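Local coordinates for folylpolyglutamate synthase protein FOLC (Mycobacterium tuberculosis, PDB 2VOS) that probably catalyses the ATP-dependent addition of L-glutamate to dihydropteroate and to tetrahydrofolate derivatives, making dihydrofolate and folylpolyglutamates, at residues M54-S59 with E128-L133; L28-L33 with A122-I127. One frame throughout, in Å; residues are numbered along the deposited sequence.

Interaction 1: residues M54-S59 with E128-L133; sequences MDLLGS and EPLVAL
Leu57 lays its CD1 methyl against the branch of Leu130, 3.9 Å from Leu130 CG and equally close to Leu130 CD2. The two side chains meet at an oblique angle. In the model, Leu57 CD1 nearly eclipses CA (chi2 5°), away from the usual staggered positions, and the contact of this methyl should be read with the same caution.

Leu56 makes the larger contribution from this side. Its CB lies 4.3 Å from Leu130 CG. Its CD1 reaches further along helix 117-140 and comes within 4.0 Å of Leu133 CD2, the two side chains crossing at about a right angle. The same CD1 rests 3.9 Å from the carbonyl O of Leu130, a van der Waals contact. The backbones come nearest at Leu56 and Leu130, with CA atoms 6.7 Å apart.

The side chains meet through apolar groups alone, with one methyl also resting on a backbone carbonyl, and the contact lies near the surface. Leu53 adds to the packing on Leu130, and Ile134 to that on Leu56.

Just beyond the leucines the chain turns away. Gly58 has positive phi (89°), Ser59 N bonds back to Met54 O at 2.7 Å, and Gly58 N bonds to Asp55 O. This is a Schellman motif, here ending a short helix packed by leucines against a longer one.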
HETATM    1  N   MSE A  54     -24.695   2.713   1.177  1.00 42.13           N
HETATM    2  CA  MSE A  54     -24.664   2.713  -0.300  1.00 43.24           C
HETATM    3  C   MSE A  54     -26.104   2.725  -0.863  1.00 43.22           C
HETATM    4  O   MSE A  54     -26.387   3.455  -1.795  1.00 42.88           O
HETATM    5  CB  MSE A  54     -23.975   1.468  -0.849  1.00 43.44           C
HETATM    6  CG  MSE A  54     -22.470   1.453  -0.790  1.00 45.86           C
HETATM    7 SE   MSE A  54     -21.660   3.116  -1.518  1.00 58.11          SE
HETATM    8  CE  MSE A  54     -21.177   3.509   0.259  1.00 27.05           C
ATOM      9  N   ASP A  55     -27.018   1.917  -0.303  1.00 44.19           N
ATOM     10  CA  ASP A  55     -28.423   2.016  -0.733  1.00 45.79           C
ATOM     11  C   ASP A  55     -29.014   3.433  -0.650  1.00 45.79           C
ATOM     12  O   ASP A  55     -29.659   3.899  -1.591  1.00 46.83           O
ATOM     13  CB  ASP A  55     -29.335   1.092   0.070  1.00 46.64           C
ATOM     14  CG  ASP A  55     -29.171  -0.308  -0.321  1.00 52.96           C
ATOM     15  OD1 ASP A  55     -28.246  -0.584  -1.153  1.00 60.32           O
ATOM     16  OD2 ASP A  55     -29.945  -1.143   0.197  1.00 57.65           O
ATOM     17  N   LEU A  56     -28.852   4.066   0.496  1.00 45.24           N
ATOM     18  CA  LEU A  56     -29.321   5.441   0.683  1.00 46.25           C
ATOM     19  C   LEU A  56     -28.685   6.409  -0.325  1.00 45.99           C
ATOM     20  O   LEU A  56     -29.301   7.396  -0.720  1.00 44.47           O
ATOM     21  CB  LEU A  56     -28.966   5.930   2.101  1.00 45.61           C
ATOM     22  CG  LEU A  56     -29.812   5.347   3.243  1.00 48.82           C
ATOM     23  CD1 LEU A  56     -29.315   5.889   4.589  1.00 52.00           C
ATOM     24  CD2 LEU A  56     -31.283   5.712   3.033  1.00 50.65           C
ATOM     25  N   LEU A  57     -27.427   6.154  -0.676  1.00 45.68           N
ATOM     26  CA  LEU A  57     -26.661   7.062  -1.584  1.00 45.62           C
ATOM     27  C   LEU A  57     -27.065   6.836  -3.017  1.00 46.40           C
ATOM     28  O   LEU A  57     -26.579   7.544  -3.910  1.00 48.15           O
ATOM     29  CB  LEU A  57     -25.179   6.761  -1.479  1.00 45.84           C
ATOM     30  CG  LEU A  57     -24.301   7.680  -0.626  1.00 46.96           C
ATOM     31  CD1 LEU A  57     -25.057   8.717   0.103  1.00 45.33           C
ATOM     32  CD2 LEU A  57     -23.315   6.978   0.271  1.00 47.12           C
ATOM     33  N   GLY A  58     -27.880   5.816  -3.286  1.00 44.87           N
ATOM     34  CA  GLY A  58     -28.160   5.470  -4.663  1.00 44.70           C
ATOM     35  C   GLY A  58     -27.180   4.456  -5.272  1.00 44.82           C
ATOM     36  O   GLY A  58     -27.125   4.316  -6.504  1.00 45.30           O
ATOM     37  N   SER A  59     -26.428   3.720  -4.446  1.00 43.59           N
ATOM     38  CA  SER A  59     -25.486   2.684  -4.978  1.00 43.06           C
ATOM     39  C   SER A  59     -24.456   3.241  -5.979  1.00 41.74           C
ATOM     40  O   SER A  59     -24.237   2.675  -7.052  1.00 42.36           O
ATOM     41  CB  SER A  59     -26.241   1.472  -5.585  1.00 44.34           C
ATOM     42  OG  SER A  59     -26.999   0.829  -4.561  1.00 45.59           O
ATOM     43  N   GLU A 128     -22.781  13.139   4.716  1.00 41.52           N
ATOM     44  CA  GLU A 128     -22.932  13.103   6.190  1.00 42.57           C
ATOM     45  C   GLU A 128     -24.395  12.891   6.664  1.00 43.23           C
ATOM     46  O   GLU A 128     -24.636  12.135   7.625  1.00 44.38           O
ATOM     47  CB  GLU A 128     -22.367  14.378   6.845  1.00 42.67           C
ATOM     48  CG  GLU A 128     -22.344  14.310   8.406  1.00 43.18           C
ATOM     49  CD  GLU A 128     -21.863  15.620   9.038  1.00 41.81           C
ATOM     50  OE1 GLU A 128     -22.485  16.643   8.752  1.00 42.30           O
ATOM     51  OE2 GLU A 128     -20.882  15.623   9.820  1.00 44.52           O
ATOM     52  N   PRO A 129     -25.374  13.602   6.046  1.00 42.99           N
ATOM     53  CA  PRO A 129     -26.731  13.341   6.587  1.00 42.42           C
ATOM     54  C   PRO A 129     -27.146  11.824   6.469  1.00 42.90           C
ATOM     55  O   PRO A 129     -27.895  11.312   7.309  1.00 41.44           O
ATOM     56  CB  PRO A 129     -27.659  14.251   5.743  1.00 42.24           C
ATOM     57  CG  PRO A 129     -26.769  15.260   5.056  1.00 43.87           C
ATOM     58  CD  PRO A 129     -25.345  14.671   5.017  1.00 42.44           C
ATOM     59  N   LEU A 130     -26.652  11.116   5.442  1.00 42.78           N
ATOM     60  CA  LEU A 130     -27.013   9.711   5.252  1.00 43.49           C
ATOM     61  C   LEU A 130     -26.195   8.841   6.199  1.00 42.96           C
ATOM     62  O   LEU A 130     -26.681   7.831   6.710  1.00 43.48           O
ATOM     63  CB  LEU A 130     -26.783   9.274   3.780  1.00 43.55           C
ATOM     64  CG  LEU A 130     -27.643   9.966   2.692  1.00 45.66           C
ATOM     65  CD1 LEU A 130     -29.083  10.129   3.221  1.00 44.47           C
ATOM     66  CD2 LEU A 130     -27.018  11.336   2.256  1.00 46.72           C
ATOM     67  N   VAL A 131     -24.937   9.214   6.410  1.00 42.15           N
ATOM     68  CA  VAL A 131     -24.113   8.579   7.438  1.00 43.13           C
ATOM     69  C   VAL A 131     -24.750   8.732   8.826  1.00 42.89           C
ATOM     70  O   VAL A 131     -24.828   7.761   9.568  1.00 44.00           O
ATOM     71  CB  VAL A 131     -22.687   9.192   7.480  1.00 43.27           C
ATOM     72  CG1 VAL A 131     -21.908   8.702   8.722  1.00 43.95           C
ATOM     73  CG2 VAL A 131     -21.945   8.889   6.177  1.00 43.00           C
ATOM     74  N   ALA A 132     -25.179   9.945   9.182  1.00 43.05           N
ATOM     75  CA  ALA A 132     -25.879  10.172  10.487  1.00 42.58           C
ATOM     76  C   ALA A 132     -27.101   9.251  10.620  1.00 43.69           C
ATOM     77  O   ALA A 132     -27.421   8.742  11.688  1.00 41.60           O
ATOM     78  CB  ALA A 132     -26.334  11.623  10.613  1.00 42.46           C
ATOM     79  N   LEU A 133     -27.806   9.050   9.511  1.00 45.39           N
ATOM     80  CA  LEU A 133     -29.030   8.260   9.565  1.00 46.91           C
ATOM     81  C   LEU A 133     -28.692   6.797   9.827  1.00 47.12           C
ATOM     82  O   LEU A 133     -29.340   6.148  10.642  1.00 47.24           O
ATOM     83  CB  LEU A 133     -29.808   8.415   8.258  1.00 47.38           C
ATOM     84  CG  LEU A 133     -31.182   7.752   8.208  1.00 49.48           C
ATOM     85  CD1 LEU A 133     -32.092   8.279   9.351  1.00 49.91           C
ATOM     86  CD2 LEU A 133     -31.820   8.021   6.836  1.00 49.04           C
TER

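Interaction 2: residues L28-L33 with A122-I127; sequences LQVEHL and ATYREI
The ring of Tyr124 takes Val30 CG1 over one face and meets Leu33 CD1 obliquely near its hydroxyl end. Val30 CG1 sits 4.0 Å from the ring centroid and 21° off the ring normal, a CH-pi contact. The methyl is shifted toward the CB end of the ring: its closest ring atom is Tyr124 CG, at 3.7 Å. The second branch, Val30 CG2, comes to 3.8 Å from Tyr124 CD2, so both valine methyls press on the aromatic group.

Val30 CG1 and Tyr124 CG are each anti to the backbone N (chi1 170° and 171°). The side chains then run past each other in opposite directions between the two helices. Leu33 lies one helical turn after Val30. It crosses the tyrosine at about a right angle and brings CD1 to 3.8 Å from Tyr124 OH.

The phenol oxygen has its polar partner on its own helix, where it hydrogen-bonds to Glu128 OE2. Next to Val30, Glu31 salt-bridges to Lys151 and hydrogen-bonds to Tyr120, a polar tie between the same two helices. Val30 also packs on Tyr120 and Val121.

Val30 and Tyr124 are buried, while Leu33 is exposed. Residues 28-33 and 122-127 are thus joined by dispersion and CH-pi contacts, and the bond to Glu128 probably helps to hold the ring in place for the valine.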
ATOM      1  N   LEU A  28      -9.108  19.527   8.697  1.00 46.04           N
ATOM      2  CA  LEU A  28      -8.773  19.094  10.077  1.00 46.49           C
ATOM      3  C   LEU A  28     -10.039  18.880  10.948  1.00 46.47           C
ATOM      4  O   LEU A  28     -10.134  17.937  11.760  1.00 44.87           O
ATOM      5  CB  LEU A  28      -7.857  20.141  10.734  1.00 46.26           C
ATOM      6  CG  LEU A  28      -6.467  20.126  10.055  1.00 48.32           C
ATOM      7  CD1 LEU A  28      -5.449  21.042  10.733  1.00 50.06           C
ATOM      8  CD2 LEU A  28      -5.910  18.749  10.045  1.00 49.67           C
ATOM      9  N   GLN A  29     -11.010  19.760  10.767  1.00 44.83           N
ATOM     10  CA  GLN A  29     -12.287  19.615  11.453  1.00 46.36           C
ATOM     11  C   GLN A  29     -12.934  18.262  11.100  1.00 44.52           C
ATOM     12  O   GLN A  29     -13.411  17.521  11.974  1.00 43.86           O
ATOM     13  CB  GLN A  29     -13.210  20.715  10.946  1.00 47.08           C
ATOM     14  CG  GLN A  29     -14.053  21.441  11.930  1.00 54.33           C
ATOM     15  CD  GLN A  29     -14.477  22.804  11.363  1.00 56.96           C
ATOM     16  OE1 GLN A  29     -15.179  22.888  10.353  1.00 58.07           O
ATOM     17  NE2 GLN A  29     -14.024  23.866  11.999  1.00 60.37           N
ATOM     18  N   VAL A  30     -13.002  17.945   9.807  1.00 43.63           N
ATOM     19  CA  VAL A  30     -13.570  16.653   9.429  1.00 42.73           C
ATOM     20  C   VAL A  30     -12.846  15.479  10.058  1.00 43.61           C
ATOM     21  O   VAL A  30     -13.502  14.521  10.539  1.00 42.99           O
ATOM     22  CB  VAL A  30     -13.687  16.482   7.912  1.00 42.08           C
ATOM     23  CG1 VAL A  30     -14.063  14.965   7.536  1.00 40.88           C
ATOM     24  CG2 VAL A  30     -14.704  17.519   7.353  1.00 41.04           C
ATOM     25  N   GLU A  31     -11.503  15.522  10.050  1.00 43.47           N
ATOM     26  CA  GLU A  31     -10.703  14.375  10.553  1.00 43.77           C
ATOM     27  C   GLU A  31     -10.906  14.209  12.081  1.00 42.89           C
ATOM     28  O   GLU A  31     -10.922  13.063  12.618  1.00 41.08           O
ATOM     29  CB  GLU A  31      -9.208  14.596  10.287  1.00 43.58           C
ATOM     30  CG  GLU A  31      -8.859  14.406   8.843  1.00 44.88           C
ATOM     31  CD  GLU A  31      -9.221  13.010   8.425  1.00 46.97           C
ATOM     32  OE1 GLU A  31      -8.480  12.088   8.774  1.00 46.63           O
ATOM     33  OE2 GLU A  31     -10.253  12.822   7.760  1.00 49.60           O
ATOM     34  N   HIS A  32     -10.997  15.354  12.768  1.00 42.41           N
ATOM     35  CA  HIS A  32     -11.270  15.360  14.228  1.00 43.35           C
ATOM     36  C   HIS A  32     -12.578  14.592  14.529  1.00 42.93           C
ATOM     37  O   HIS A  32     -12.625  13.786  15.453  1.00 42.77           O
ATOM     38  CB  HIS A  32     -11.345  16.794  14.774  1.00 43.64           C
ATOM     39  CG  HIS A  32     -11.442  16.869  16.276  1.00 45.46           C
ATOM     40  ND1 HIS A  32     -10.503  16.303  17.118  1.00 48.47           N
ATOM     41  CD2 HIS A  32     -12.372  17.437  17.082  1.00 45.18           C
ATOM     42  CE1 HIS A  32     -10.846  16.520  18.375  1.00 47.77           C
ATOM     43  NE2 HIS A  32     -11.977  17.205  18.383  1.00 47.57           N
ATOM     44  N   LEU A  33     -13.628  14.823  13.733  1.00 41.86           N
ATOM     45  CA  LEU A  33     -14.868  14.070  13.902  1.00 43.05           C
ATOM     46  C   LEU A  33     -14.674  12.603  13.594  1.00 43.95           C
ATOM     47  O   LEU A  33     -15.131  11.757  14.360  1.00 44.57           O
ATOM     48  CB  LEU A  33     -16.003  14.559  12.978  1.00 42.37           C
ATOM     49  CG  LEU A  33     -16.563  15.944  13.263  1.00 45.09           C
ATOM     50  CD1 LEU A  33     -17.656  16.206  12.213  1.00 44.03           C
ATOM     51  CD2 LEU A  33     -17.085  16.021  14.682  1.00 44.52           C
ATOM     52  N   ALA A 122     -16.153  18.635   1.057  1.00 40.85           N
ATOM     53  CA  ALA A 122     -17.452  18.668   0.377  1.00 40.34           C
ATOM     54  C   ALA A 122     -18.002  17.249   0.226  1.00 41.48           C
ATOM     55  O   ALA A 122     -19.186  17.041   0.331  1.00 40.58           O
ATOM     56  CB  ALA A 122     -17.323  19.319  -1.017  1.00 40.44           C
ATOM     57  N   THR A 123     -17.133  16.271  -0.033  1.00 40.99           N
ATOM     58  CA  THR A 123     -17.592  14.881  -0.159  1.00 41.79           C
ATOM     59  C   THR A 123     -18.147  14.363   1.164  1.00 42.26           C
ATOM     60  O   THR A 123     -19.208  13.778   1.194  1.00 41.30           O
ATOM     61  CB  THR A 123     -16.466  13.971  -0.707  1.00 42.16           C
ATOM     62  OG1 THR A 123     -16.064  14.498  -1.977  1.00 41.71           O
ATOM     63  CG2 THR A 123     -16.945  12.552  -0.924  1.00 40.38           C
ATOM     64  N   TYR A 124     -17.445  14.622   2.255  1.00 41.89           N
ATOM     65  CA  TYR A 124     -17.913  14.225   3.575  1.00 42.05           C
ATOM     66  C   TYR A 124     -19.268  14.918   3.877  1.00 42.79           C
ATOM     67  O   TYR A 124     -20.250  14.264   4.258  1.00 42.87           O
ATOM     68  CB  TYR A 124     -16.873  14.622   4.642  1.00 41.22           C
ATOM     69  CG  TYR A 124     -17.429  14.414   6.014  1.00 42.56           C
ATOM     70  CD1 TYR A 124     -17.532  13.125   6.548  1.00 45.28           C
ATOM     71  CD2 TYR A 124     -17.902  15.470   6.754  1.00 41.36           C
ATOM     72  CE1 TYR A 124     -18.082  12.899   7.778  1.00 46.84           C
ATOM     73  CE2 TYR A 124     -18.433  15.274   7.975  1.00 43.28           C
ATOM     74  CZ  TYR A 124     -18.540  13.982   8.495  1.00 46.38           C
ATOM     75  OH  TYR A 124     -19.115  13.777   9.743  1.00 47.93           O
ATOM     76  N   ARG A 125     -19.338  16.234   3.675  1.00 42.24           N
ATOM     77  CA  ARG A 125     -20.552  16.976   3.961  1.00 43.31           C
ATOM     78  C   ARG A 125     -21.709  16.454   3.140  1.00 44.55           C
ATOM     79  O   ARG A 125     -22.838  16.365   3.616  1.00 44.90           O
ATOM     80  CB  ARG A 125     -20.380  18.451   3.638  1.00 43.93           C
ATOM     81  CG  ARG A 125     -19.472  19.267   4.587  1.00 48.93           C
ATOM     82  CD  ARG A 125     -19.751  20.773   4.299  1.00 58.48           C
ATOM     83  NE  ARG A 125     -19.255  21.659   5.349  1.00 65.96           N
ATOM     84  CZ  ARG A 125     -19.968  22.003   6.420  1.00 69.32           C
ATOM     85  NH1 ARG A 125     -21.213  21.532   6.576  1.00 69.64           N
ATOM     86  NH2 ARG A 125     -19.439  22.818   7.336  1.00 70.97           N
ATOM     87  N   GLU A 126     -21.463  16.114   1.881  1.00 45.25           N
ATOM     88  CA  GLU A 126     -22.581  15.660   1.052  1.00 46.15           C
ATOM     89  C   GLU A 126     -23.136  14.306   1.508  1.00 45.32           C
ATOM     90  O   GLU A 126     -24.354  14.130   1.490  1.00 46.02           O
ATOM     91  CB  GLU A 126     -22.236  15.656  -0.431  1.00 47.38           C
ATOM     92  CG  GLU A 126     -21.846  14.325  -0.986  1.00 52.59           C
ATOM     93  CD  GLU A 126     -21.456  14.444  -2.480  1.00 58.11           C
ATOM     94  OE1 GLU A 126     -21.857  15.430  -3.118  1.00 62.24           O
ATOM     95  OE2 GLU A 126     -20.753  13.578  -2.999  1.00 57.42           O
ATOM     96  N   ILE A 127     -22.285  13.360   1.947  1.00 43.54           N
ATOM     97  CA  ILE A 127     -22.832  12.113   2.479  1.00 42.55           C
ATOM     98  C   ILE A 127     -23.232  12.139   3.966  1.00 42.37           C
ATOM     99  O   ILE A 127     -24.023  11.292   4.403  1.00 42.29           O
ATOM    100  CB  ILE A 127     -21.966  10.892   2.194  1.00 42.90           C
ATOM    101  CG1 ILE A 127     -20.695  10.921   3.031  1.00 42.65           C
ATOM    102  CG2 ILE A 127     -21.650  10.765   0.661  1.00 39.83           C
ATOM    103  CD1 ILE A 127     -20.031   9.508   3.079  1.00 41.82           C
TER

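Overall arrangement
The N-terminal helix 23-34 supplies residues 28-33, and the next helix, 48-56, leads into residues 54-59. The chain then passes through helix 75-88 and the first strands of the eight-stranded sheet before returning along helix 117-140. That helix supplies residues 122-127 to interaction 2 and then residues 128-133 to interaction 1. Interaction 2 closes a loop of 88 residues and interaction 1 one of 68. The loops cross, because their segments alternate along the chain. The contact centres are about 14 Å apart, and Leu57 CD1 touches Ile127 CG2 at 4.0 Å. One long helix thus holds two successive shorter ones, away from the nucleotide and metal sites.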